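Local coordinates for prenyltransference for protein (Lavandula lanata, PDB 5HC7) that probably joins small isoprenyl diphosphates as a member of the undecaprenyl diphosphate synthase family, and binds dimethylallyl S-thiolodiphosphate together with magnesium, at residues 18-23 / 60-65; 24-29 / 219-224; 196-201 / 213-218. One frame throughout, in Å; residues are numbered along the deposited sequence.

Contact 1: 18-23 / 60-65; sequences IIIDGH and LTIWAL. With MG (magnesium ion), chain B; DST (dimethylallyl S-thiolodiphosphate), chain D; DST (dimethylallyl S-thiolodiphosphate), chain C.
The central parallel sheet of this cis-prenyltransferase-type fold carries the probable active site where strand 15-19 pairs with strand 59-65, Ile18 standing beside Ile62. Ile18 N donates to Thr61 O at 2.9 Å, and Trp63 N meets Ile18 O at 3.1 Å in a nearly straight bond (167°). Beta-branched residues suit such extended backbone and fill both faces. On the face of Ile18 and Ile62, covered by Trp45, Ile48 and Ile49 of helix 34-54, Ile18 CD1 touches Leu60 CD1 at 4.2 Å. Just past the strand end, the side chains of Ile20 and Ile62 cross at about a right angle, their CG2 methyls 4.0 Å apart.

On the other face Ile19 and Trp63 lie side by side. Ile19 turns its CG2 branch, the one anti to the backbone N, into the indole edge, 3.8 Å from Trp63 CE3. One face of the indole takes the prenyl chain of a dimethylallyl S-thiolodiphosphate, whose C11 lies 3.2 Å above the ring plane, toward its rim. A bond from NE1 to Tyr142 O and a stack with Phe203 hold the ring's rotation. With an alanine in its place the prenyl chain would probably lose its flat wall, and Tyr142 O this donor.

Beyond the strand the chain becomes polar. Asp21 OD1 binds the magnesium ion, while OD2 accepts a hydrogen bond from a metal-bound water and pairs with Arg193. Gly22, in a backbone shape that suits glycine, and His23 grip the second ligand: His23 N and His23 ND1 both donate to its O8, the latter at 2.7 Å within the imidazole plane. Apolar strands thus receive the hydrocarbon, while the following turn and magnesium, which links the two ligands, probably offset the phosphate charge.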
loop_
_atom_site.group_PDB
_atom_site.type_symbol
_atom_site.label_atom_id
_atom_site.label_comp_id
_atom_site.label_asym_id
_atom_site.label_seq_id
_atom_site.Cartn_x
_atom_site.Cartn_y
_atom_site.Cartn_z
ATOM N N ILE A 18 -12.036 6.200 -0.016
ATOM C CA ILE A 18 -12.416 6.100 -1.402
ATOM C C ILE A 18 -11.477 6.865 -2.299
ATOM O O ILE A 18 -11.247 8.051 -2.082
ATOM C CB ILE A 18 -13.825 6.641 -1.662
ATOM C CG1 ILE A 18 -14.844 5.914 -0.812
ATOM C CG2 ILE A 18 -14.206 6.474 -3.123
ATOM C CD1 ILE A 18 -16.246 6.456 -0.985
ATOM N N ILE A 19 -10.905 6.164 -3.276
ATOM C CA ILE A 19 -10.222 6.792 -4.377
ATOM C C ILE A 19 -11.211 7.011 -5.507
ATOM O O ILE A 19 -11.725 6.079 -6.091
ATOM C CB ILE A 19 -9.030 5.919 -4.885
ATOM C CG1 ILE A 19 -8.052 5.643 -3.735
ATOM C CG2 ILE A 19 -8.333 6.577 -6.041
ATOM C CD1 ILE A 19 -6.893 4.696 -4.030
ATOM N N ILE A 20 -11.438 8.275 -5.854
ATOM C CA ILE A 20 -12.338 8.626 -6.933
ATOM C C ILE A 20 -11.485 8.651 -8.220
ATOM O O ILE A 20 -10.267 8.876 -8.169
ATOM C CB ILE A 20 -13.088 9.936 -6.573
ATOM C CG1 ILE A 20 -12.125 11.108 -6.511
ATOM C CG2 ILE A 20 -13.813 9.760 -5.213
ATOM C CD1 ILE A 20 -12.716 12.454 -6.174
ATOM N N ASP A 21 -12.083 8.306 -9.339
ATOM C CA ASP A 21 -11.366 8.181 -10.582
ATOM C C ASP A 21 -12.405 7.941 -11.685
ATOM O O ASP A 21 -13.534 7.627 -11.384
ATOM C CB ASP A 21 -10.369 6.995 -10.493
ATOM C CG ASP A 21 -9.254 7.017 -11.581
ATOM O OD1 ASP A 21 -9.027 8.090 -12.129
ATOM O OD2 ASP A 21 -8.581 5.988 -11.908
ATOM N N GLY A 22 -12.007 8.088 -12.952
ATOM C CA GLY A 22 -12.900 7.868 -14.069
ATOM C C GLY A 22 -13.727 9.074 -14.589
ATOM O O GLY A 22 -14.569 8.903 -15.456
ATOM N N HIS A 23 -13.456 10.280 -14.140
ATOM C CA HIS A 23 -14.276 11.433 -14.527
ATOM C C HIS A 23 -14.122 11.814 -15.993
ATOM O O HIS A 23 -15.088 12.108 -16.657
ATOM C CB HIS A 23 -13.923 12.652 -13.697
ATOM C CG HIS A 23 -14.199 12.477 -12.250
ATOM N ND1 HIS A 23 -13.331 11.830 -11.396
ATOM C CD2 HIS A 23 -15.258 12.839 -11.499
ATOM C CE1 HIS A 23 -13.850 11.830 -10.174
ATOM N NE2 HIS A 23 -15.026 12.410 -10.215
ATOM N N LEU A 60 -15.299 8.219 7.132
ATOM C CA LEU A 60 -15.157 8.187 5.675
ATOM C C LEU A 60 -14.156 9.228 5.206
ATOM O O LEU A 60 -14.291 10.455 5.519
ATOM C CB LEU A 60 -16.454 8.544 4.993
ATOM C CG LEU A 60 -16.557 8.364 3.474
ATOM C CD1 LEU A 60 -16.714 6.880 3.179
ATOM C CD2 LEU A 60 -17.781 9.118 2.984
ATOM N N THR A 61 -13.209 8.732 4.408
ATOM C CA THR A 61 -12.218 9.575 3.748
ATOM C C THR A 61 -12.463 9.533 2.242
ATOM O O THR A 61 -12.586 8.438 1.681
ATOM C CB THR A 61 -10.796 9.103 4.014
ATOM O OG1 THR A 61 -10.543 9.105 5.421
ATOM C CG2 THR A 61 -9.760 10.057 3.298
ATOM N N ILE A 62 -12.611 10.713 1.626
ATOM C CA ILE A 62 -12.634 10.833 0.189
ATOM C C ILE A 62 -11.368 11.545 -0.252
ATOM O O ILE A 62 -11.011 12.640 0.240
ATOM C CB ILE A 62 -13.843 11.602 -0.300
ATOM C CG1 ILE A 62 -15.134 10.827 0.061
ATOM C CG2 ILE A 62 -13.758 11.839 -1.807
ATOM C CD1 ILE A 62 -16.422 11.614 -0.254
ATOM N N TRP A 63 -10.662 10.910 -1.176
ATOM C CA TRP A 63 -9.414 11.467 -1.707
ATOM C C TRP A 63 -9.777 12.246 -2.927
ATOM O O TRP A 63 -10.174 11.651 -3.923
ATOM C CB TRP A 63 -8.413 10.393 -2.101
ATOM C CG TRP A 63 -7.020 10.835 -2.426
ATOM C CD1 TRP A 63 -6.281 11.900 -1.870
ATOM C CD2 TRP A 63 -6.139 10.159 -3.279
ATOM N NE1 TRP A 63 -5.011 11.886 -2.346
ATOM C CE2 TRP A 63 -4.878 10.823 -3.204
ATOM C CE3 TRP A 63 -6.257 9.022 -4.060
ATOM C CZ2 TRP A 63 -3.773 10.387 -3.915
ATOM C CZ3 TRP A 63 -5.182 8.644 -4.812
ATOM C CH2 TRP A 63 -3.945 9.310 -4.712
ATOM N N ALA A 64 -9.540 13.560 -2.832
ATOM C CA ALA A 64 -9.967 14.565 -3.809
ATOM C C ALA A 64 -8.805 15.059 -4.654
ATOM O O ALA A 64 -8.989 15.485 -5.771
ATOM C CB ALA A 64 -10.551 15.742 -3.079
ATOM N N LEU A 65 -7.596 15.048 -4.132
ATOM C CA LEU A 65 -6.507 15.624 -4.903
ATOM C C LEU A 65 -5.167 15.133 -4.410
ATOM O O LEU A 65 -4.872 15.266 -3.216
ATOM C CB LEU A 65 -6.554 17.171 -4.774
ATOM C CG LEU A 65 -5.736 17.829 -5.895
ATOM C CD1 LEU A 65 -6.557 17.885 -7.188
ATOM C CD2 LEU A 65 -5.293 19.228 -5.494
HETATM MG MG MG B . -7.521 9.151 -13.583
HETATM O O4 DST D . -9.227 8.664 -14.510
HETATM P P1 DST D . -9.833 9.707 -15.646
HETATM O O6 DST D . -11.122 8.948 -16.331
HETATM O O5 DST D . -8.681 9.966 -16.631
HETATM O O2 DST D . -10.458 11.108 -14.919
HETATM P P3 DST D . -10.092 11.708 -13.448
HETATM O O8 DST D . -10.968 11.057 -12.428
HETATM O O7 DST D . -10.000 13.339 -13.456
HETATM S S9 DST D . -8.860 11.355 -13.319
HETATM O O4 DST C . -4.718 6.563 -12.201
HETATM P P1 DST C . -3.427 7.367 -11.795
HETATM O O6 DST C . -2.825 8.195 -12.849
HETATM O O5 DST C . -2.221 6.356 -11.128
HETATM O O2 DST C . -3.942 8.476 -10.744
HETATM P P3 DST C . -5.301 9.441 -10.794
HETATM O O8 DST C . -4.740 10.994 -10.506
HETATM O O7 DST C . -6.212 9.364 -11.995
HETATM S S9 DST C . -6.180 8.955 -8.942
HETATM C C10 DST C . -5.521 10.599 -8.381
HETATM C C11 DST C . -5.977 10.772 -7.013
HETATM C C12 DST C . -7.328 11.479 -6.985
HETATM C C13 DST C . -8.391 10.579 -6.284
HETATM C C14 DST C . -7.173 12.753 -6.175
HETATM O O HOH W 1 -6.890 7.048 -13.522
#

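Contact 2: 24-29 / 219-224; sequences RKWAKS and LFPDFG. With DST (dimethylallyl S-thiolodiphosphate), chain D.
Pro221 sets its CB over one face of the Trp26 indole, 3.3 Å from the centroid of the five-membered ring and almost on its normal, a close CH-pi contact. In this cis-prenyltransferase-type fold it joins helix 23-30, whose first turn binds a dimethylallyl S-thiolodiphosphate, to the 3-10 turn 220-222 that follows strand 212-216. At the pyrrole edge stands the carboxylate of Asp222, its plane turned 65° from the ring. Trp26 NE1 donates to Asp222 OD1 at 3.0 Å, a bent bond (147°) that meets the oxygen from above the carboxylate plane, while OD2 sits in the indole plane near CD1. The other flat group, the Arg24 guanidinium, has O5 of the ligand at its edge, and its NH2 forms a salt bridge with Glu76.

Tryptophan suits the join because one residue offers both a broad apolar face and an N-H at its rim. With CG anti to the backbone N (chi1 -177°), the indole reaches off the helix across the turn, where Thr40 of helix 34-54 touches both Trp26 and Pro221. Proline in turn supplies a rigid, hydrocarbon-faced ring within a tight turn.

Leu219 fills the angle between ring and helix. Its CD1 methyl rests on the backbone, 3.5 Å from Trp26 CA, and also touches Lys25 CB at 4.0 Å, so that the lysine's aliphatic root is packed while its amine leads away, weakly paired at long range with Glu197.

At the start of the helix, backbone N-H groups point to the ligand: Arg24 N binds O2, and Lys25 N reaches O6 at 2.9 Å. The helix end would probably help to offset the phosphate charge. One turn further on, Ser29 OG donates back to Trp26 O at 3.1 Å.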
loop_
_atom_site.group_PDB
_atom_site.type_symbol
_atom_site.label_atom_id
_atom_site.label_comp_id
_atom_site.label_asym_id
_atom_site.label_seq_id
_atom_site.Cartn_x
_atom_site.Cartn_y
_atom_site.Cartn_z
ATOM N N ARG A 24 -12.906 11.859 -16.478
ATOM C CA ARG A 24 -12.672 12.145 -17.885
ATOM C C ARG A 24 -13.137 11.043 -18.795
ATOM O O ARG A 24 -13.765 11.313 -19.794
ATOM C CB ARG A 24 -11.214 12.314 -18.118
ATOM C CG ARG A 24 -10.643 13.505 -17.399
ATOM C CD ARG A 24 -9.226 13.126 -17.062
ATOM N NE ARG A 24 -8.314 14.230 -16.958
ATOM C CZ ARG A 24 -7.021 14.057 -16.712
ATOM N NH1 ARG A 24 -6.518 12.823 -16.548
ATOM N NH2 ARG A 24 -6.223 15.117 -16.624
ATOM N N LYS A 25 -12.827 9.803 -18.472
ATOM C CA LYS A 25 -13.401 8.666 -19.218
ATOM C C LYS A 25 -14.901 8.789 -19.345
ATOM O O LYS A 25 -15.459 8.501 -20.376
ATOM C CB LYS A 25 -13.121 7.318 -18.555
ATOM C CG LYS A 25 -11.728 6.793 -18.799
ATOM C CD LYS A 25 -11.499 5.466 -18.080
ATOM C CE LYS A 25 -10.009 5.175 -17.856
ATOM N NZ LYS A 25 -9.763 4.462 -16.554
ATOM N N TRP A 26 -15.542 9.157 -18.248
ATOM C CA TRP A 26 -16.977 9.288 -18.202
ATOM C C TRP A 26 -17.440 10.442 -19.081
ATOM O O TRP A 26 -18.365 10.282 -19.841
ATOM C CB TRP A 26 -17.430 9.530 -16.752
ATOM C CG TRP A 26 -18.934 9.611 -16.544
ATOM C CD1 TRP A 26 -19.753 8.604 -16.226
ATOM C CD2 TRP A 26 -19.730 10.788 -16.569
ATOM N NE1 TRP A 26 -21.036 9.051 -16.068
ATOM C CE2 TRP A 26 -21.051 10.400 -16.276
ATOM C CE3 TRP A 26 -19.453 12.139 -16.810
ATOM C CZ2 TRP A 26 -22.100 11.299 -16.251
ATOM C CZ3 TRP A 26 -20.480 13.036 -16.749
ATOM C CH2 TRP A 26 -21.794 12.616 -16.465
ATOM N N ALA A 27 -16.827 11.601 -18.925
ATOM C CA ALA A 27 -17.143 12.735 -19.772
ATOM C C ALA A 27 -17.036 12.284 -21.212
ATOM O O ALA A 27 -18.011 12.244 -21.944
ATOM C CB ALA A 27 -16.195 13.899 -19.502
ATOM N N LYS A 28 -15.860 11.832 -21.565
ATOM C CA LYS A 28 -15.582 11.401 -22.898
ATOM C C LYS A 28 -16.728 10.571 -23.382
ATOM O O LYS A 28 -17.274 10.846 -24.420
ATOM C CB LYS A 28 -14.287 10.600 -22.932
ATOM C CG LYS A 28 -13.532 10.626 -24.244
ATOM C CD LYS A 28 -14.177 9.767 -25.330
ATOM C CE LYS A 28 -13.969 8.264 -25.144
ATOM N NZ LYS A 28 -12.690 7.801 -25.761
ATOM N N SER A 29 -17.125 9.560 -22.633
ATOM C CA SER A 29 -18.140 8.667 -23.140
ATOM C C SER A 29 -19.548 9.313 -23.121
ATOM O O SER A 29 -20.426 8.884 -23.837
ATOM C CB SER A 29 -18.148 7.368 -22.354
ATOM O OG SER A 29 -18.955 7.523 -21.193
ATOM N N LEU A 219 -17.235 4.004 -13.205
ATOM C CA LEU A 219 -16.744 5.367 -13.224
ATOM C C LEU A 219 -17.359 6.232 -12.123
ATOM O O LEU A 219 -18.550 6.156 -11.803
ATOM C CB LEU A 219 -16.927 5.999 -14.616
ATOM C CG LEU A 219 -16.383 5.176 -15.797
ATOM C CD1 LEU A 219 -16.620 5.944 -17.089
ATOM C CD2 LEU A 219 -14.880 4.867 -15.619
ATOM N N PHE A 220 -16.544 7.067 -11.483
ATOM C CA PHE A 220 -17.052 7.717 -10.298
ATOM C C PHE A 220 -18.256 8.636 -10.503
ATOM O O PHE A 220 -19.143 8.676 -9.653
ATOM C CB PHE A 220 -16.016 8.423 -9.491
ATOM C CG PHE A 220 -16.501 8.753 -8.110
ATOM C CD1 PHE A 220 -16.562 7.779 -7.133
ATOM C CD2 PHE A 220 -16.956 10.055 -7.800
ATOM C CE1 PHE A 220 -17.066 8.060 -5.865
ATOM C CE2 PHE A 220 -17.410 10.355 -6.538
ATOM C CZ PHE A 220 -17.487 9.341 -5.562
ATOM N N PRO A 221 -18.349 9.323 -11.635
ATOM C CA PRO A 221 -19.627 10.028 -11.795
ATOM C C PRO A 221 -20.872 9.125 -11.698
ATOM O O PRO A 221 -21.922 9.620 -11.320
ATOM C CB PRO A 221 -19.520 10.642 -13.196
ATOM C CG PRO A 221 -18.075 10.853 -13.396
ATOM C CD PRO A 221 -17.448 9.599 -12.754
ATOM N N ASP A 222 -20.767 7.836 -12.006
ATOM C CA ASP A 222 -21.871 6.903 -11.845
ATOM C C ASP A 222 -21.940 6.250 -10.477
ATOM O O ASP A 222 -22.783 5.367 -10.260
ATOM C CB ASP A 222 -21.761 5.789 -12.888
ATOM C CG ASP A 222 -21.884 6.320 -14.295
ATOM O OD1 ASP A 222 -22.730 7.213 -14.478
ATOM O OD2 ASP A 222 -21.133 5.888 -15.213
ATOM N N PHE A 223 -21.052 6.633 -9.562
ATOM C CA PHE A 223 -20.883 5.911 -8.284
ATOM C C PHE A 223 -21.844 6.505 -7.244
ATOM O O PHE A 223 -21.688 7.650 -6.812
ATOM C CB PHE A 223 -19.437 6.024 -7.767
ATOM C CG PHE A 223 -19.148 5.209 -6.557
ATOM C CD1 PHE A 223 -19.627 5.577 -5.322
ATOM C CD2 PHE A 223 -18.348 4.051 -6.648
ATOM C CE1 PHE A 223 -19.321 4.827 -4.188
ATOM C CE2 PHE A 223 -18.086 3.294 -5.545
ATOM C CZ PHE A 223 -18.565 3.687 -4.303
ATOM N N GLY A 224 -22.782 5.680 -6.768
ATOM C CA GLY A 224 -23.782 6.104 -5.775
ATOM C C GLY A 224 -23.773 5.324 -4.502
ATOM O O GLY A 224 -22.895 4.488 -4.243
HETATM O O4 DST D . -9.227 8.664 -14.510
HETATM P P1 DST D . -9.833 9.707 -15.646
HETATM O O6 DST D . -11.122 8.948 -16.331
HETATM O O5 DST D . -8.681 9.966 -16.631
HETATM O O2 DST D . -10.458 11.108 -14.919
HETATM P P3 DST D . -10.092 11.708 -13.448
HETATM O O8 DST D . -10.968 11.057 -12.428
HETATM O O7 DST D . -10.000 13.339 -13.456
HETATM S S9 DST D . -8.860 11.355 -13.319
#

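Contact 3: 196-201 / 213-218. With DST (dimethylallyl S-thiolodiphosphate), chain C.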
loop_
_atom_site.group_PDB
_atom_site.type_symbol
_atom_site.label_atom_id
_atom_site.label_comp_id
_atom_site.label_asym_id
_atom_site.label_seq_id
_atom_site.Cartn_x
_atom_site.Cartn_y
_atom_site.Cartn_z
ATOM N N GLY A 196 -11.822 1.066 -12.061
ATOM C CA GLY A 196 -11.159 -0.125 -12.618
ATOM C C GLY A 196 -9.648 -0.267 -12.429
ATOM O O GLY A 196 -9.159 -1.351 -12.594
ATOM N N GLU A 197 -8.892 0.805 -12.124
ATOM C CA GLU A 197 -7.474 0.644 -11.967
ATOM C C GLU A 197 -7.215 -0.020 -10.620
ATOM O O GLU A 197 -7.964 0.169 -9.625
ATOM C CB GLU A 197 -6.727 1.979 -12.051
ATOM C CG GLU A 197 -7.039 2.783 -13.294
ATOM C CD GLU A 197 -6.606 2.068 -14.571
ATOM O OE1 GLU A 197 -7.240 2.319 -15.580
ATOM O OE2 GLU A 197 -5.658 1.273 -14.620
ATOM N N GLN A 198 -6.146 -0.798 -10.607
ATOM C CA GLN A 198 -5.757 -1.594 -9.432
ATOM C C GLN A 198 -4.377 -1.148 -8.969
ATOM O O GLN A 198 -3.345 -1.776 -9.258
ATOM C CB GLN A 198 -5.827 -3.067 -9.777
ATOM C CG GLN A 198 -7.270 -3.592 -9.935
ATOM C CD GLN A 198 -7.237 -5.041 -10.451
ATOM O OE1 GLN A 198 -7.092 -5.273 -11.649
ATOM N NE2 GLN A 198 -7.139 -5.946 -9.589
ATOM N N ARG A 199 -4.394 0.012 -8.336
ATOM C CA ARG A 199 -3.192 0.619 -7.796
ATOM C C ARG A 199 -3.644 1.729 -6.828
ATOM O O ARG A 199 -4.814 2.104 -6.815
ATOM C CB ARG A 199 -2.314 1.145 -8.944
ATOM C CG ARG A 199 -3.076 2.090 -9.890
ATOM C CD ARG A 199 -2.141 2.735 -10.900
ATOM N NE ARG A 199 -2.849 3.655 -11.805
ATOM C CZ ARG A 199 -3.281 3.364 -13.033
ATOM N NH1 ARG A 199 -3.067 2.173 -13.586
ATOM N NH2 ARG A 199 -3.951 4.297 -13.712
ATOM N N LEU A 200 -2.691 2.216 -6.026
ATOM C CA LEU A 200 -2.886 3.175 -4.958
ATOM C C LEU A 200 -2.623 4.593 -5.405
ATOM O O LEU A 200 -3.185 5.522 -4.841
ATOM C CB LEU A 200 -1.968 2.844 -3.748
ATOM C CG LEU A 200 -2.156 1.463 -3.143
ATOM C CD1 LEU A 200 -1.174 1.247 -2.019
ATOM C CD2 LEU A 200 -3.625 1.274 -2.649
ATOM N N SER A 201 -1.836 4.763 -6.446
ATOM C CA SER A 201 -1.574 6.072 -7.018
ATOM C C SER A 201 -1.076 7.077 -5.992
ATOM O O SER A 201 -1.346 8.261 -6.106
ATOM C CB SER A 201 -2.792 6.660 -7.797
ATOM O OG SER A 201 -3.235 5.797 -8.838
ATOM N N PHE A 213 -9.079 -4.277 0.024
ATOM C CA PHE A 213 -9.228 -3.519 -1.189
ATOM C C PHE A 213 -10.455 -3.963 -1.958
ATOM O O PHE A 213 -10.745 -5.161 -2.087
ATOM C CB PHE A 213 -8.003 -3.700 -2.096
ATOM C CG PHE A 213 -6.721 -3.171 -1.513
ATOM C CD1 PHE A 213 -6.726 -2.225 -0.534
ATOM C CD2 PHE A 213 -5.541 -3.731 -1.861
ATOM C CE1 PHE A 213 -5.527 -1.752 0.007
ATOM C CE2 PHE A 213 -4.343 -3.264 -1.359
ATOM C CZ PHE A 213 -4.322 -2.256 -0.440
ATOM N N TYR A 214 -11.144 -2.984 -2.515
ATOM C CA TYR A 214 -12.277 -3.210 -3.345
ATOM C C TYR A 214 -12.205 -2.357 -4.554
ATOM O O TYR A 214 -12.266 -1.133 -4.475
ATOM C CB TYR A 214 -13.544 -2.902 -2.548
ATOM C CG TYR A 214 -14.856 -3.062 -3.328
ATOM C CD1 TYR A 214 -15.499 -4.312 -3.431
ATOM C CD2 TYR A 214 -15.410 -1.975 -4.012
ATOM C CE1 TYR A 214 -16.701 -4.436 -4.157
ATOM C CE2 TYR A 214 -16.572 -2.068 -4.737
ATOM C CZ TYR A 214 -17.221 -3.286 -4.792
ATOM O OH TYR A 214 -18.355 -3.336 -5.477
ATOM N N PHE A 215 -12.148 -3.019 -5.694
ATOM C CA PHE A 215 -12.050 -2.350 -6.991
ATOM C C PHE A 215 -13.314 -2.529 -7.771
ATOM O O PHE A 215 -13.766 -3.641 -7.897
ATOM C CB PHE A 215 -10.905 -2.972 -7.770
ATOM C CG PHE A 215 -9.605 -2.878 -7.041
ATOM C CD1 PHE A 215 -8.892 -1.669 -6.995
ATOM C CD2 PHE A 215 -9.112 -3.974 -6.328
ATOM C CE1 PHE A 215 -7.717 -1.576 -6.278
ATOM C CE2 PHE A 215 -7.919 -3.881 -5.636
ATOM C CZ PHE A 215 -7.234 -2.672 -5.590
ATOM N N THR A 216 -13.907 -1.446 -8.256
ATOM C CA THR A 216 -15.060 -1.542 -9.133
ATOM C C THR A 216 -14.702 -0.877 -10.406
ATOM O O THR A 216 -14.133 0.253 -10.368
ATOM C CB THR A 216 -16.224 -0.556 -8.883
ATOM O OG1 THR A 216 -16.234 -0.006 -7.591
ATOM C CG2 THR A 216 -17.468 -1.114 -9.286
ATOM N N PRO A 217 -15.181 -1.412 -11.511
ATOM C CA PRO A 217 -15.055 -0.734 -12.842
ATOM C C PRO A 217 -15.881 0.555 -12.983
ATOM O O PRO A 217 -15.597 1.423 -13.767
ATOM C CB PRO A 217 -15.562 -1.807 -13.810
ATOM C CG PRO A 217 -16.540 -2.614 -12.983
ATOM C CD PRO A 217 -15.818 -2.756 -11.637
ATOM N N LYS A 218 -16.896 0.711 -12.174
ATOM C CA LYS A 218 -17.732 1.859 -12.226
ATOM C C LYS A 218 -16.963 3.157 -12.203
ATOM O O LYS A 218 -16.175 3.405 -11.264
ATOM C CB LYS A 218 -18.687 1.801 -11.022
ATOM C CG LYS A 218 -19.909 2.707 -11.110
ATOM C CD LYS A 218 -21.032 2.054 -11.914
ATOM C CE LYS A 218 -21.778 0.988 -11.160
ATOM N NZ LYS A 218 -22.855 1.677 -10.405
HETATM O O4 DST C . -4.718 6.563 -12.201
HETATM P P1 DST C . -3.427 7.367 -11.795
HETATM O O6 DST C . -2.825 8.195 -12.849
HETATM O O5 DST C . -2.221 6.356 -11.128
HETATM O O2 DST C . -3.942 8.476 -10.744
HETATM P P3 DST C . -5.301 9.441 -10.794
HETATM O O8 DST C . -4.740 10.994 -10.506
HETATM O O7 DST C . -6.212 9.364 -11.995
HETATM S S9 DST C . -6.180 8.955 -8.942
HETATM C C10 DST C . -5.521 10.599 -8.381
HETATM C C11 DST C . -5.977 10.772 -7.013
HETATM C C12 DST C . -7.328 11.479 -6.985
HETATM C C13 DST C . -8.391 10.579 -6.284
HETATM C C14 DST C . -7.173 12.753 -6.175
#
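Apolar contacts come first: Gln198 and Phe215 cross at about a right angle, the CG methylene of Gln198 sitting over the phenyl face in a CH-pi contact, 3.9 Å from the ring centroid. Across this contact the glutamine presents its aliphatic part, and its chain runs on extended beyond CG, the amide turned 62° from the ring. Glu197 O approaches the same ring obliquely, 3.3 Å from Phe215 CD1. Deeper in, Leu200 CD2 touches Phe213 CZ at 4.2 Å.

The backbone adds a weak, bent hydrogen bond from Gly196 N to Thr216 O (126°). Glycine suits this place, since a CB would crowd the preceding carbonyl and come close to Pro217 CA.

Ionic groups occupy the other side of the loop. Glu197 OE2 pairs with Arg199 NH1 at 2.9 Å, and Glu197 CB lies over the guanidinium face; Glu212 of the second subunit also pairs with NH1. Held this way, Arg199 gives NE to O5 and NH2 to O4 of a dimethylallyl S-thiolodiphosphate, the latter at 2.8 Å. Ser201 OG adds a 2.6 Å bond to O5, in the Arg-x-Ser pattern familiar from cis-prenyltransferases.

The chemistry implies a division of labour: phenyl rings of strand 212-216 support the loop, while carboxylates from both subunits probably orient and polarise the arginine that binds the diphosphate and probably helps to offset its charge.

In the fold
Contact 1 is the buried core of the fold, a parallel strand pair close to the centre of the chain, whereas contacts 2 and 3 are partly buried and lie farther out, contact 2 joining a helix start to the turn after strand 212-216, contact 3 a loop to that strand, outermost within this chain. Contacts 1 and 3 reach the same sheet and the same ligand, and meet where Trp63 packs on Leu200 and Ser201; contacts 1 and 2 share the other ligand and meet through a probable hydrogen bond from Phe220 N to Asp21 O. Chemistry follows place: aliphatic packing and metal binding at the centre, an indole on proline in contact 2, and ionic pairs reaching the second subunit in contact 3.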